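Local coordinates for glycerophosphoryl diester phosphodiesterase (Parabacteroides distasonis, PDB 3MZ2), which probably hydrolyses glycerophosphodiesters, releasing an alcohol and glycerol 3-phosphate, at residues Ser22-Ile34 with Ile275-Phe289. Sequence-based numbering, arbitrary orientation. Where two conformers were deposited one is given.
Sequences SFYQYADDRIPLI and ISSLIPVSSSKGKFF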
loop_
_atom_site.group_PDB
_atom_site.type_symbol
_atom_site.label_atom_id
_atom_site.label_comp_id
_atom_site.label_asym_id
_atom_site.label_seq_id
_atom_site.Cartn_x
_atom_site.Cartn_y
_atom_site.Cartn_z
ATOM N N SER A 22 -22.262 14.988 11.996
ATOM C CA SER A 22 -23.364 15.715 11.390
ATOM C C SER A 22 -23.040 16.219 9.995
ATOM O O SER A 22 -23.862 16.086 9.055
ATOM C CB SER A 22 -23.732 16.912 12.250
ATOM O OG SER A 22 -24.945 17.482 11.805
ATOM N N PHE A 23 -21.852 16.808 9.864
ATOM C CA PHE A 23 -21.369 17.356 8.596
ATOM C C PHE A 23 -21.480 16.290 7.495
ATOM O O PHE A 23 -21.945 16.569 6.395
ATOM C CB PHE A 23 -19.910 17.868 8.751
ATOM C CG PHE A 23 -19.300 18.474 7.484
ATOM C CD1 PHE A 23 -19.693 19.731 7.025
ATOM C CD2 PHE A 23 -18.358 17.783 6.746
ATOM C CE1 PHE A 23 -19.111 20.295 5.900
ATOM C CE2 PHE A 23 -17.799 18.328 5.605
ATOM C CZ PHE A 23 -18.177 19.587 5.197
ATOM N N TYR A 24 -21.105 15.071 7.848
ATOM C CA TYR A 24 -21.078 13.953 6.901
ATOM C C TYR A 24 -22.358 13.085 6.899
ATOM O O TYR A 24 -22.372 12.063 6.211
ATOM C CB TYR A 24 -19.830 13.064 7.114
ATOM C CG TYR A 24 -18.599 13.706 6.482
ATOM C CD1 TYR A 24 -18.557 13.951 5.117
ATOM C CD2 TYR A 24 -17.488 14.046 7.253
ATOM C CE1 TYR A 24 -17.480 14.552 4.527
ATOM C CE2 TYR A 24 -16.409 14.631 6.673
ATOM C CZ TYR A 24 -16.375 14.856 5.294
ATOM O OH TYR A 24 -15.279 15.500 4.711
ATOM N N GLN A 25 -23.401 13.473 7.629
ATOM C CA GLN A 25 -24.693 12.774 7.535
ATOM C C GLN A 25 -25.385 13.233 6.261
ATOM O O GLN A 25 -25.728 14.443 6.097
ATOM C CB GLN A 25 -25.599 13.030 8.755
ATOM C CG GLN A 25 -26.966 12.307 8.717
ATOM C CD GLN A 25 -26.859 10.769 8.841
ATOM O OE1 GLN A 25 -25.768 10.217 9.006
ATOM N NE2 GLN A 25 -28.006 10.082 8.775
ATOM N N TYR A 26 -25.610 12.294 5.368
ATOM C CA TYR A 26 -26.331 12.582 4.136
ATOM C C TYR A 26 -27.664 13.246 4.436
ATOM O O TYR A 26 -28.406 12.864 5.343
ATOM C CB TYR A 26 -26.514 11.328 3.253
ATOM C CG TYR A 26 -27.320 11.612 2.007
ATOM C CD1 TYR A 26 -26.718 12.192 0.891
ATOM C CD2 TYR A 26 -28.678 11.365 1.973
ATOM C CE1 TYR A 26 -27.457 12.496 -0.240
ATOM C CE2 TYR A 26 -29.408 11.634 0.835
ATOM C CZ TYR A 26 -28.794 12.193 -0.264
ATOM O OH TYR A 26 -29.520 12.491 -1.405
ATOM N N ALA A 27 -27.945 14.288 3.656
ATOM C CA ALA A 27 -29.224 14.954 3.664
ATOM C C ALA A 27 -29.589 15.280 2.223
ATOM O O ALA A 27 -28.700 15.542 1.403
ATOM C CB ALA A 27 -29.142 16.224 4.499
ATOM N N ASP A 28 -30.888 15.331 1.923
ATOM C CA ASP A 28 -31.264 15.599 0.531
ATOM C C ASP A 28 -30.852 17.033 0.101
ATOM O O ASP A 28 -30.436 17.198 -1.073
ATOM C CB ASP A 28 -32.746 15.286 0.226
ATOM C CG ASP A 28 -33.016 13.798 -0.050
ATOM O OD1 ASP A 28 -32.205 13.078 -0.677
ATOM O OD2 ASP A 28 -34.101 13.343 0.341
ATOM N N ASP A 29 -30.810 18.003 1.022
ATOM C CA ASP A 29 -30.371 19.365 0.681
ATOM C C ASP A 29 -28.881 19.637 0.886
ATOM O O ASP A 29 -28.443 20.784 1.016
ATOM C CB ASP A 29 -31.185 20.404 1.452
ATOM C CG ASP A 29 -30.854 20.463 2.928
ATOM O OD1 ASP A 29 -30.141 19.579 3.448
ATOM O OD2 ASP A 29 -31.340 21.424 3.584
ATOM N N ARG A 30 -28.087 18.576 0.925
ATOM C CA ARG A 30 -26.658 18.726 1.137
ATOM C C ARG A 30 -25.993 19.643 0.105
ATOM O O ARG A 30 -26.471 19.784 -1.025
ATOM C CB ARG A 30 -25.955 17.365 1.170
ATOM C CG ARG A 30 -25.611 16.709 -0.157
ATOM C CD ARG A 30 -26.847 16.494 -1.109
ATOM N NE ARG A 30 -26.642 15.398 -2.067
ATOM C CZ ARG A 30 -27.551 14.948 -2.961
ATOM N NH1 ARG A 30 -28.763 15.501 -3.091
ATOM N NH2 ARG A 30 -27.235 13.920 -3.750
ATOM N N ILE A 31 -24.899 20.270 0.539
ATOM C CA ILE A 31 -24.046 21.112 -0.305
ATOM C C ILE A 31 -22.983 20.216 -0.940
ATOM O O ILE A 31 -22.302 19.473 -0.221
ATOM C CB ILE A 31 -23.381 22.215 0.539
ATOM C CG1 ILE A 31 -24.462 23.201 1.007
ATOM C CG2 ILE A 31 -22.267 22.980 -0.236
ATOM C CD1 ILE A 31 -23.935 24.205 1.955
ATOM N N PRO A 32 -22.802 20.324 -2.265
ATOM C CA PRO A 32 -21.732 19.541 -2.890
ATOM C C PRO A 32 -20.402 19.886 -2.243
ATOM O O PRO A 32 -20.119 21.090 -2.040
ATOM C CB PRO A 32 -21.770 20.004 -4.362
ATOM C CG PRO A 32 -23.210 20.351 -4.583
ATOM C CD PRO A 32 -23.645 20.999 -3.256
ATOM N N LEU A 33 -19.594 18.865 -1.965
ATOM C CA LEU A 33 -18.314 19.025 -1.279
ATOM C C LEU A 33 -17.103 18.785 -2.182
ATOM O O LEU A 33 -17.196 18.050 -3.165
ATOM C CB LEU A 33 -18.261 18.106 -0.076
ATOM C CG LEU A 33 -19.312 18.360 0.967
ATOM C CD1 LEU A 33 -19.072 17.395 2.153
ATOM C CD2 LEU A 33 -19.369 19.845 1.496
ATOM N N ILE A 34 -15.970 19.401 -1.875
ATOM C CA ILE A 34 -14.740 19.239 -2.622
ATOM C C ILE A 34 -13.623 18.831 -1.678
ATOM O O ILE A 34 -13.473 19.366 -0.545
ATOM C CB ILE A 34 -14.347 20.529 -3.324
ATOM C CG1 ILE A 34 -15.417 21.002 -4.326
ATOM C CG2 ILE A 34 -13.004 20.380 -4.114
ATOM C CD1 ILE A 34 -15.150 22.387 -5.018
ATOM N N ILE A 275 -18.688 23.930 -10.520
ATOM C CA ILE A 275 -19.912 23.554 -9.814
ATOM C C ILE A 275 -20.530 24.676 -9.001
ATOM O O ILE A 275 -21.543 24.453 -8.362
ATOM C CB ILE A 275 -19.769 22.289 -8.979
ATOM C CG1 ILE A 275 -19.023 22.506 -7.632
ATOM C CG2 ILE A 275 -19.080 21.165 -9.833
ATOM C CD1 ILE A 275 -18.938 21.284 -6.822
ATOM N N SER A 276 -19.962 25.888 -9.084
ATOM C CA SER A 276 -20.444 27.010 -8.249
ATOM C C SER A 276 -21.958 27.236 -8.431
ATOM O O SER A 276 -22.702 27.481 -7.459
ATOM C CB SER A 276 -19.667 28.300 -8.581
ATOM O OG SER A 276 -19.854 28.765 -9.903
ATOM N N SER A 277 -22.421 27.139 -9.676
ATOM C CA SER A 277 -23.839 27.351 -9.979
ATOM C C SER A 277 -24.764 26.252 -9.468
ATOM O O SER A 277 -25.982 26.412 -9.530
ATOM C CB SER A 277 -24.035 27.496 -11.493
ATOM O OG SER A 277 -23.928 26.221 -12.067
ATOM N N LEU A 278 -24.191 25.142 -8.992
ATOM C CA LEU A 278 -24.921 24.031 -8.429
ATOM C C LEU A 278 -24.995 24.098 -6.870
ATOM O O LEU A 278 -25.643 23.274 -6.265
ATOM C CB LEU A 278 -24.287 22.717 -8.900
ATOM C CG LEU A 278 -24.196 22.528 -10.428
ATOM C CD1 LEU A 278 -23.578 21.144 -10.733
ATOM C CD2 LEU A 278 -25.512 22.701 -11.120
ATOM N N ILE A 279 -24.340 25.063 -6.258
ATOM C CA ILE A 279 -24.293 25.192 -4.796
ATOM C C ILE A 279 -25.590 25.843 -4.393
ATOM O O ILE A 279 -25.937 26.949 -4.860
ATOM C CB ILE A 279 -23.051 25.991 -4.316
ATOM C CG1 ILE A 279 -21.741 25.339 -4.776
ATOM C CG2 ILE A 279 -23.074 26.194 -2.778
ATOM C CD1 ILE A 279 -21.563 23.828 -4.507
ATOM N N PRO A 280 -26.381 25.132 -3.591
ATOM C CA PRO A 280 -27.670 25.675 -3.185
ATOM C C PRO A 280 -27.518 26.907 -2.276
ATOM O O PRO A 280 -26.564 26.985 -1.512
ATOM C CB PRO A 280 -28.310 24.527 -2.408
ATOM C CG PRO A 280 -27.400 23.364 -2.499
ATOM C CD PRO A 280 -26.052 23.883 -2.878
ATOM N N VAL A 281 -28.452 27.844 -2.383
ATOM C CA VAL A 281 -28.462 29.015 -1.495
ATOM C C VAL A 281 -28.896 28.612 -0.060
ATOM O O VAL A 281 -28.216 29.005 0.926
ATOM C CB VAL A 281 -29.330 30.155 -2.057
ATOM C CG1 VAL A 281 -30.755 29.651 -2.376
ATOM C CG2 VAL A 281 -29.305 31.379 -1.076
ATOM N N SER A 282 -29.931 27.760 0.045
ATOM C CA SER A 282 -30.433 27.260 1.350
ATOM C C SER A 282 -30.131 25.775 1.603
ATOM O O SER A 282 -30.380 24.920 0.739
ATOM C CB SER A 282 -31.948 27.472 1.479
ATOM O OG SER A 282 -32.310 28.830 1.272
ATOM N N SER A 283 -29.592 25.464 2.769
ATOM C CA SER A 283 -29.222 24.082 3.097
ATOM C C SER A 283 -29.026 23.895 4.595
ATOM O O SER A 283 -28.443 24.742 5.264
ATOM C CB SER A 283 -27.952 23.680 2.358
ATOM O OG SER A 283 -27.390 22.473 2.849
ATOM N N SER A 284 -29.478 22.756 5.108
ATOM C CA SER A 284 -29.192 22.335 6.481
ATOM C C SER A 284 -27.702 22.280 6.776
ATOM O O SER A 284 -27.292 22.281 7.943
ATOM C CB SER A 284 -29.801 20.965 6.758
ATOM O OG SER A 284 -29.242 19.962 5.934
ATOM N N LYS A 285 -26.873 22.244 5.731
ATOM C CA LYS A 285 -25.425 22.166 5.909
ATOM C C LYS A 285 -24.722 23.519 5.836
ATOM O O LYS A 285 -23.511 23.613 6.068
ATOM C CB LYS A 285 -24.798 21.247 4.863
ATOM C CG LYS A 285 -25.404 19.890 4.762
ATOM C CD LYS A 285 -25.115 19.069 5.977
ATOM C CE LYS A 285 -25.432 17.610 5.712
ATOM N NZ LYS A 285 -25.278 16.824 6.990
ATOM N N GLY A 286 -25.478 24.572 5.572
ATOM C CA GLY A 286 -24.900 25.930 5.449
ATOM C C GLY A 286 -24.142 26.371 6.688
ATOM O O GLY A 286 -23.150 27.106 6.599
ATOM N N LYS A 287 -24.596 25.910 7.844
ATOM C CA LYS A 287 -23.995 26.309 9.120
ATOM C C LYS A 287 -22.535 25.881 9.304
ATOM O O LYS A 287 -21.830 26.414 10.151
ATOM C CB LYS A 287 -24.820 25.723 10.258
ATOM C CG LYS A 287 -24.879 24.206 10.280
ATOM C CD LYS A 287 -25.679 23.779 11.481
ATOM C CE LYS A 287 -25.747 22.286 11.639
ATOM N NZ LYS A 287 -26.598 21.910 12.816
ATOM N N PHE A 288 -22.093 24.893 8.531
ATOM C CA PHE A 288 -20.747 24.374 8.650
ATOM C C PHE A 288 -19.677 25.157 7.884
ATOM O O PHE A 288 -18.511 24.721 7.871
ATOM C CB PHE A 288 -20.716 22.892 8.203
ATOM C CG PHE A 288 -21.503 21.967 9.107
ATOM C CD1 PHE A 288 -21.070 21.722 10.394
ATOM C CD2 PHE A 288 -22.661 21.356 8.666
ATOM C CE1 PHE A 288 -21.788 20.899 11.244
ATOM C CE2 PHE A 288 -23.403 20.501 9.535
ATOM C CZ PHE A 288 -22.942 20.261 10.788
ATOM N N PHE A 289 -20.068 26.223 7.212
ATOM C CA PHE A 289 -19.166 26.966 6.350
ATOM C C PHE A 289 -19.023 28.389 6.828
ATOM O O PHE A 289 -20.017 29.062 7.148
ATOM C CB PHE A 289 -19.708 26.972 4.920
ATOM C CG PHE A 289 -19.754 25.626 4.284
ATOM C CD1 PHE A 289 -20.862 24.801 4.456
ATOM C CD2 PHE A 289 -18.686 25.165 3.553
ATOM C CE1 PHE A 289 -20.918 23.550 3.887
ATOM C CE2 PHE A 289 -18.742 23.908 2.969
ATOM C CZ PHE A 289 -19.858 23.108 3.139
HETATM O O HOH W 1 -26.122 18.236 9.329
HETATM O O HOH W 2 -25.810 19.395 13.445
#
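Phe23 turns the edge of its ring toward one face of Phe288 in an offset edge-to-face pair, the planes 84° apart; Phe23 CB stands over that face, 4.2 Å from the centroid of the Phe288 ring, while CG of Lys287 covers the opposite face toward the rim. Ser22 OG lies at the edge of Phe288, and CZ of Phe289 meets the edge of Phe23. Leu33 CD2 touches Phe289 in the plane of its ring, and Ile31 CD1 approaches it obliquely, 3.6 Å from Phe289 CE1. Farther along, Pro32 CD packs against Pro280 CD, 3.8 Å apart.

Beside this apolar layer, Lys285, bent at chi2 (-69°), carries NZ to Gln25 O, 2.6 Å away and on a carbonyl lone pair; a water and a weak bond to Phe23 O add to the grip. Asp29 binds the neighbouring turn through both oxygens: Asp29 OD1 accepts from Ser284 OG on its syn lone pair, 2.7 Å away, and OD2 receives Ser284 N from above the carboxylate plane. With an alanine in place of Asp29, Ser284 N and OG would probably lose these acceptors, and the turn from Ser283 to Gly286 would be less firmly held. Ser283 OG accepts from Lys285 N, closing an ST turn, and donates to Asp29 O. The whole illustrates how, in a TIM barrel, the loop leading into strand 33-36 can be clasped by the chain's C-terminal extension after helix 268-275.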